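Local coordinates for putative cytoplasmic protein (Salmonella typhimurium LT2, PDB 2Q02) that is of unknown function but binds zinc within a xylose isomerase-like TIM barrel and may act as an isomerase, at residues L91-L102 and D127-Q135. Sequence-based numbering, arbitrary orientation.
Sequences LRDAQGVGARAL and DLFARYDIQ. With ZN (zinc ion), chain F.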
loop_
_atom_site.group_PDB
_atom_site.type_symbol
_atom_site.label_atom_id
_atom_site.label_comp_id
_atom_site.label_asym_id
_atom_site.label_seq_id
_atom_site.Cartn_x
_atom_site.Cartn_y
_atom_site.Cartn_z
ATOM N N LEU A 91 -10.060 8.826 8.565
ATOM C CA LEU A 91 -11.207 7.923 8.682
ATOM C C LEU A 91 -12.483 8.528 8.089
ATOM O O LEU A 91 -13.243 7.823 7.427
ATOM C CB LEU A 91 -11.411 7.495 10.131
ATOM C CG LEU A 91 -10.367 6.483 10.639
ATOM C CD1 LEU A 91 -10.400 6.394 12.157
ATOM C CD2 LEU A 91 -10.566 5.075 10.015
ATOM N N ARG A 92 -12.705 9.827 8.297
ATOM C CA ARG A 92 -13.797 10.536 7.602
ATOM C C ARG A 92 -13.632 10.487 6.090
ATOM O O ARG A 92 -14.621 10.303 5.360
ATOM C CB ARG A 92 -13.848 12.024 7.975
ATOM C CG ARG A 92 -14.395 12.337 9.326
ATOM C CD ARG A 92 -14.296 13.832 9.623
ATOM N NE ARG A 92 -13.612 14.021 10.903
ATOM C CZ ARG A 92 -12.572 14.821 11.128
ATOM N NH1 ARG A 92 -12.071 15.589 10.170
ATOM N NH2 ARG A 92 -12.041 14.876 12.337
ATOM N N ASP A 93 -12.394 10.720 5.638
ATOM C CA ASP A 93 -12.060 10.717 4.213
ATOM C C ASP A 93 -12.366 9.370 3.569
ATOM O O ASP A 93 -12.911 9.301 2.467
ATOM C CB ASP A 93 -10.568 11.051 4.009
ATOM C CG ASP A 93 -10.269 12.527 4.163
ATOM O OD1 ASP A 93 -11.229 13.341 4.134
ATOM O OD2 ASP A 93 -9.068 12.869 4.306
ATOM N N ALA A 94 -11.998 8.305 4.278
ATOM C CA ALA A 94 -12.207 6.934 3.812
ATOM C C ALA A 94 -13.692 6.606 3.781
ATOM O O ALA A 94 -14.205 6.099 2.772
ATOM C CB ALA A 94 -11.427 5.930 4.690
ATOM N N GLN A 95 -14.387 6.931 4.863
ATOM C CA GLN A 95 -15.819 6.730 4.930
ATOM C C GLN A 95 -16.536 7.529 3.824
ATOM O O GLN A 95 -17.416 6.996 3.139
ATOM C CB GLN A 95 -16.313 7.125 6.316
ATOM C CG GLN A 95 -17.766 6.836 6.591
ATOM C CD GLN A 95 -18.141 7.274 7.965
ATOM O OE1 GLN A 95 -17.838 8.401 8.382
ATOM N NE2 GLN A 95 -18.774 6.382 8.707
ATOM N N GLY A 96 -16.136 8.788 3.635
ATOM C CA GLY A 96 -16.764 9.670 2.657
ATOM C C GLY A 96 -16.591 9.288 1.202
ATOM O O GLY A 96 -17.527 9.432 0.417
ATOM N N VAL A 97 -15.400 8.821 0.822
ATOM C CA VAL A 97 -15.174 8.391 -0.582
ATOM C C VAL A 97 -15.611 6.953 -0.826
ATOM O O VAL A 97 -15.687 6.521 -1.961
ATOM C CB VAL A 97 -13.699 8.559 -1.053
ATOM C CG1 VAL A 97 -13.253 10.014 -0.886
ATOM C CG2 VAL A 97 -12.760 7.579 -0.338
ATOM N N GLY A 98 -15.891 6.215 0.244
ATOM C CA GLY A 98 -16.255 4.803 0.139
ATOM C C GLY A 98 -15.048 3.869 0.125
ATOM O O GLY A 98 -15.125 2.753 -0.414
ATOM N N ALA A 99 -13.939 4.310 0.725
ATOM C CA ALA A 99 -12.747 3.482 0.819
ATOM C C ALA A 99 -12.939 2.372 1.862
ATOM O O ALA A 99 -13.466 2.587 2.964
ATOM C CB ALA A 99 -11.540 4.311 1.153
ATOM N N ARG A 100 -12.497 1.184 1.494
ATOM C CA ARG A 100 -12.648 -0.007 2.312
ATOM C C ARG A 100 -11.692 0.006 3.512
ATOM O O ARG A 100 -12.045 -0.411 4.612
ATOM C CB ARG A 100 -12.311 -1.221 1.431
ATOM C CG ARG A 100 -12.503 -2.576 2.097
ATOM C CD ARG A 100 -12.599 -3.694 1.020
ATOM N NE ARG A 100 -11.339 -4.430 0.829
ATOM C CZ ARG A 100 -11.036 -5.150 -0.249
ATOM N NH1 ARG A 100 -11.865 -5.242 -1.287
ATOM N NH2 ARG A 100 -9.882 -5.781 -0.294
ATOM N N ALA A 101 -10.475 0.472 3.275
ATOM C CA ALA A 101 -9.418 0.355 4.254
ATOM C C ALA A 101 -8.610 1.656 4.350
ATOM O O ALA A 101 -8.588 2.483 3.403
ATOM C CB ALA A 101 -8.493 -0.820 3.877
ATOM N N LEU A 102 -7.959 1.831 5.503
ATOM C CA LEU A 102 -6.973 2.888 5.672
ATOM C C LEU A 102 -5.661 2.239 6.114
ATOM O O LEU A 102 -5.627 1.331 6.976
ATOM C CB LEU A 102 -7.446 3.950 6.668
ATOM C CG LEU A 102 -6.504 5.044 7.184
ATOM C CD1 LEU A 102 -6.131 6.003 6.082
ATOM C CD2 LEU A 102 -7.154 5.790 8.308
ATOM N N ASP A 127 -10.522 -0.238 17.793
ATOM C CA ASP A 127 -11.758 0.333 18.343
ATOM C C ASP A 127 -12.213 1.579 17.573
ATOM O O ASP A 127 -13.388 1.717 17.238
ATOM C CB ASP A 127 -11.557 0.696 19.809
ATOM C CG ASP A 127 -11.393 -0.510 20.668
ATOM O OD1 ASP A 127 -11.588 -1.609 20.112
ATOM O OD2 ASP A 127 -11.069 -0.363 21.883
ATOM N N LEU A 128 -11.280 2.484 17.304
ATOM C CA LEU A 128 -11.595 3.722 16.594
ATOM C C LEU A 128 -12.064 3.499 15.143
ATOM O O LEU A 128 -13.021 4.124 14.680
ATOM C CB LEU A 128 -10.362 4.643 16.590
ATOM C CG LEU A 128 -10.568 6.014 15.930
ATOM C CD1 LEU A 128 -11.560 6.860 16.736
ATOM C CD2 LEU A 128 -9.268 6.747 15.734
ATOM N N PHE A 129 -11.356 2.617 14.429
ATOM C CA PHE A 129 -11.698 2.252 13.045
ATOM C C PHE A 129 -13.096 1.625 12.949
ATOM O O PHE A 129 -13.828 1.887 12.005
ATOM C CB PHE A 129 -10.658 1.275 12.463
ATOM C CG PHE A 129 -9.425 1.938 11.859
ATOM C CD1 PHE A 129 -8.711 2.909 12.552
ATOM C CD2 PHE A 129 -8.949 1.527 10.618
ATOM C CE1 PHE A 129 -7.591 3.483 12.006
ATOM C CE2 PHE A 129 -7.813 2.092 10.066
ATOM C CZ PHE A 129 -7.140 3.065 10.744
ATOM N N ALA A 130 -13.450 0.795 13.931
ATOM C CA ALA A 130 -14.755 0.119 13.981
ATOM C C ALA A 130 -15.894 1.124 13.975
ATOM O O ALA A 130 -17.011 0.876 13.461
ATOM C CB ALA A 130 -14.859 -0.732 15.233
ATOM N N ARG A 131 -15.593 2.263 14.578
ATOM C CA ARG A 131 -16.514 3.375 14.698
ATOM C C ARG A 131 -16.804 4.087 13.375
ATOM O O ARG A 131 -17.754 4.880 13.271
ATOM C CB ARG A 131 -15.887 4.402 15.666
ATOM C CG ARG A 131 -16.848 5.064 16.578
ATOM C CD ARG A 131 -16.310 5.127 17.994
ATOM N NE ARG A 131 -16.430 3.842 18.653
ATOM C CZ ARG A 131 -15.713 3.481 19.701
ATOM N NH1 ARG A 131 -14.843 4.308 20.231
ATOM N NH2 ARG A 131 -15.854 2.287 20.217
ATOM N N TYR A 132 -15.950 3.846 12.386
ATOM C CA TYR A 132 -16.132 4.374 11.035
ATOM C C TYR A 132 -16.394 3.239 10.038
ATOM O O TYR A 132 -16.542 3.487 8.843
ATOM C CB TYR A 132 -14.907 5.183 10.551
ATOM C CG TYR A 132 -14.705 6.496 11.271
ATOM C CD1 TYR A 132 -14.178 6.541 12.559
ATOM C CD2 TYR A 132 -15.040 7.693 10.668
ATOM C CE1 TYR A 132 -14.017 7.746 13.226
ATOM C CE2 TYR A 132 -14.871 8.909 11.319
ATOM C CZ TYR A 132 -14.368 8.933 12.592
ATOM O OH TYR A 132 -14.230 10.154 13.224
ATOM N N ASP A 133 -16.452 2.003 10.526
ATOM C CA ASP A 133 -16.521 0.803 9.670
ATOM C C ASP A 133 -15.449 0.757 8.572
ATOM O O ASP A 133 -15.737 0.475 7.424
ATOM C CB ASP A 133 -17.914 0.594 9.073
ATOM C CG ASP A 133 -18.093 -0.820 8.485
ATOM O OD1 ASP A 133 -17.528 -1.764 9.066
ATOM O OD2 ASP A 133 -18.786 -0.988 7.450
ATOM N N ILE A 134 -14.204 1.025 8.962
ATOM C CA ILE A 134 -13.066 0.979 8.048
ATOM C C ILE A 134 -12.115 -0.123 8.520
ATOM O O ILE A 134 -11.907 -0.299 9.729
ATOM C CB ILE A 134 -12.327 2.344 7.971
ATOM C CG1 ILE A 134 -13.274 3.459 7.495
ATOM C CG2 ILE A 134 -11.078 2.244 7.075
ATOM C CD1 ILE A 134 -13.876 3.263 6.096
ATOM N N GLN A 135 -11.561 -0.863 7.563
ATOM C CA GLN A 135 -10.541 -1.878 7.841
ATOM C C GLN A 135 -9.188 -1.232 7.972
ATOM O O GLN A 135 -8.901 -0.208 7.355
ATOM C CB GLN A 135 -10.479 -2.936 6.736
ATOM C CG GLN A 135 -11.726 -3.844 6.644
ATOM C CD GLN A 135 -11.814 -4.633 5.338
ATOM O OE1 GLN A 135 -10.848 -4.724 4.559
ATOM N NE2 GLN A 135 -12.986 -5.195 5.081
HETATM ZN ZN ZN F . -10.361 -1.950 23.007
HETATM O O HOH W 1 -14.338 -1.420 5.147
#
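L91 sits between two aromatic rings, an apolar centre that joins helix 81-97 to helix 115-130 and the turn that follows it. Its CD2 stands 3.7 Å from the centroid of the F129 ring, only 6° off the ring normal, while its CB lies over a face of the Y132 ring, 3.6 Å from the centroid, in a second CH-pi contact. With CG turned beside the backbone N (chi1 -73°), the leucine fork is carried past Y132 to F129, and CD1 meets CD2 of L128. The L102 side chain crosses that of F129 at about a right angle, its CD2 3.7 Å from CZ. I134 fills the angle between helix and strand with separate branches: CD1 packs on CB of A94 and lies against the carbonyl of A99, whereas CG2 rests on the backbone of A101 and L102.

Farther out, Q95 OE1 lies 3.7 Å from Y132 CD2, amide and ring planes 49° apart. Strands 101-104 and 135-138 pair in parallel: Q135 N donates almost straight to R100 O (3.0 Å), and L102 N to Q135 O (2.9 Å). R100 CG touches Q135 OE1 at 3.7 Å. Schellman motifs end both helices at positive-phi G98 and D133. D127 OD2 binds a zinc ion (2.1 Å) distinct from that at E139, D170, H197 and E245.

R100 O accepts from both Q135 N and a water shared with D133 O; directional backbone bonds thus set the strand edge, while the apolar part relies on CH-pi and dispersion contacts.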